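PDB 5XOX: tRNA(His) guanylyltransferase from Saccharomyces cerevisiae, which adds a single guanosine to the 5' end of histidine tRNA by magnesium-dependent 3'-5' polymerisation, then removes pyrophosphate from the new end. Local coordinates for residues A[51-56]-A[115-120]. Numbering follows the deposited sequence.
Sequences LKLMNA and KFFPEK
One hydrogen bond grips the backbone carbonyl oxygen of K52: A56 N donates to K52 O over 2.9 Å, an i to i+4 bond inside helix 48-64. F116 brings its ring against the backbone of this turn from the last residue of helix 94-116. With CG anti to its own carbonyl carbon (chi1 -70°), the ring lies with one face over L53; L53 CA stands 3.4 Å from the ring centroid and only 6° off the normal, which identifies a CH-pi contact. L53 CG is anti to its backbone N (chi1 156°), and the side chain crosses the ring obliquely, its CB 3.5 Å from F116 CG and its CD1 branch 3.6 Å from F116 CD2. A56 CB approaches F116 CZ obliquely at 3.8 Å, and K52 CB lies 3.6 Å from F116 CE1. Beyond the helix end, F117 presents its edge to the CD2 branch of L53, where F117 CE2 lies 3.8 Å from L53 CD2; W113 and F42 also meet the F117 ring. An alanine at F116 would remove the ring and would probably cost L53 its CH-pi contact and K52 and A56 their packing against this ring. The contact joins the two helices of the palm-like βαββαβ domain, near the pocket where L51 touches GTP. No hydrogen bond crosses it, so the chemistry implies cohesion through aliphatic-aromatic packing, with the carbonyl oxygens of L51 and K52 each accepting one bond within their own helix.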
# COMPACT_ATOMS: atom_id res chain seq x y z
N LEU A 51 32.99 -0.03 -13.54
CA LEU A 51 32.59 -1.18 -12.75
C LEU A 51 33.24 -1.17 -11.35
O LEU A 51 32.58 -1.46 -10.35
CB LEU A 51 32.94 -2.48 -13.48
CG LEU A 51 31.93 -3.11 -14.45
CD1 LEU A 51 30.87 -3.85 -13.64
CD2 LEU A 51 31.31 -2.13 -15.44
N LYS A 52 34.51 -0.82 -11.27
CA LYS A 52 35.21 -0.85 -9.99
C LYS A 52 34.82 0.37 -9.12
O LYS A 52 34.97 0.34 -7.89
CB LYS A 52 36.73 -0.87 -10.20
CG LYS A 52 37.38 -2.24 -10.16
CD LYS A 52 38.89 -2.11 -10.37
CE LYS A 52 39.26 -1.38 -11.66
NZ LYS A 52 40.74 -1.20 -11.82
N LEU A 53 34.35 1.43 -9.76
CA LEU A 53 33.80 2.58 -9.05
C LEU A 53 32.54 2.11 -8.37
O LEU A 53 32.39 2.21 -7.14
CB LEU A 53 33.54 3.75 -10.01
CG LEU A 53 32.52 4.83 -9.68
CD1 LEU A 53 32.94 5.47 -8.44
CD2 LEU A 53 32.51 5.87 -10.77
N MET A 54 31.65 1.56 -9.18
CA MET A 54 30.42 0.99 -8.68
C MET A 54 30.71 0.06 -7.55
O MET A 54 30.05 0.08 -6.50
CB MET A 54 29.71 0.27 -9.81
CG MET A 54 29.10 1.25 -10.80
SD MET A 54 27.43 1.75 -10.30
CE MET A 54 26.63 0.14 -10.16
N ASN A 55 31.75 -0.73 -7.72
CA ASN A 55 32.07 -1.68 -6.69
C ASN A 55 32.51 -0.98 -5.40
O ASN A 55 32.02 -1.34 -4.33
CB ASN A 55 33.13 -2.64 -7.21
CG ASN A 55 32.52 -3.72 -8.09
OD1 ASN A 55 31.34 -3.66 -8.45
ND2 ASN A 55 33.35 -4.67 -8.50
N ALA A 56 33.38 0.03 -5.47
CA ALA A 56 33.89 0.65 -4.24
C ALA A 56 32.75 1.27 -3.44
O ALA A 56 32.76 1.24 -2.18
CB ALA A 56 34.96 1.71 -4.54
N LYS A 115 38.76 9.51 -8.23
CA LYS A 115 39.74 8.43 -8.17
C LYS A 115 39.64 7.59 -9.41
O LYS A 115 40.63 7.35 -10.09
CB LYS A 115 39.58 7.54 -6.92
CG LYS A 115 40.64 6.39 -6.81
CD LYS A 115 41.11 6.12 -5.35
CE LYS A 115 42.05 7.26 -4.86
NZ LYS A 115 42.64 7.16 -3.48
N PHE A 116 38.43 7.17 -9.74
CA PHE A 116 38.32 6.26 -10.86
C PHE A 116 38.49 6.88 -12.26
O PHE A 116 38.91 6.20 -13.20
CB PHE A 116 36.99 5.54 -10.74
CG PHE A 116 36.96 4.57 -9.62
CD1 PHE A 116 37.44 3.28 -9.79
CD2 PHE A 116 36.54 4.96 -8.36
CE1 PHE A 116 37.44 2.37 -8.76
CE2 PHE A 116 36.54 4.06 -7.31
CZ PHE A 116 36.99 2.76 -7.52
N PHE A 117 38.20 8.17 -12.41
CA PHE A 117 38.34 8.81 -13.72
C PHE A 117 39.04 10.17 -13.68
O PHE A 117 38.41 11.22 -13.87
CB PHE A 117 36.98 8.98 -14.38
CG PHE A 117 36.26 7.71 -14.58
CD1 PHE A 117 36.48 6.96 -15.71
CD2 PHE A 117 35.35 7.26 -13.65
CE1 PHE A 117 35.82 5.77 -15.90
CE2 PHE A 117 34.68 6.07 -13.84
CZ PHE A 117 34.92 5.33 -14.97
N PRO A 118 40.35 10.15 -13.47
CA PRO A 118 41.08 11.41 -13.55
C PRO A 118 41.01 11.96 -14.99
O PRO A 118 41.22 13.15 -15.20
CB PRO A 118 42.50 10.99 -13.16
CG PRO A 118 42.33 9.64 -12.49
CD PRO A 118 41.23 9.01 -13.24
N GLU A 119 40.70 11.08 -15.94
CA GLU A 119 40.60 11.43 -17.36
C GLU A 119 39.63 12.57 -17.65
O GLU A 119 40.03 13.65 -18.07
CB GLU A 119 40.15 10.21 -18.16
CG GLU A 119 40.75 8.91 -17.69
CD GLU A 119 41.09 7.98 -18.84
OE1 GLU A 119 41.42 8.48 -19.94
OE2 GLU A 119 41.04 6.75 -18.64
N LYS A 120 38.34 12.28 -17.48
CA LYS A 120 37.30 13.27 -17.67
C LYS A 120 36.52 13.48 -16.37
O LYS A 120 35.89 12.55 -15.87
CB LYS A 120 36.38 12.84 -18.83
CG LYS A 120 35.15 13.74 -19.04
CD LYS A 120 35.53 15.09 -19.66
CE LYS A 120 34.33 16.05 -19.70
NZ LYS A 120 33.28 15.69 -20.69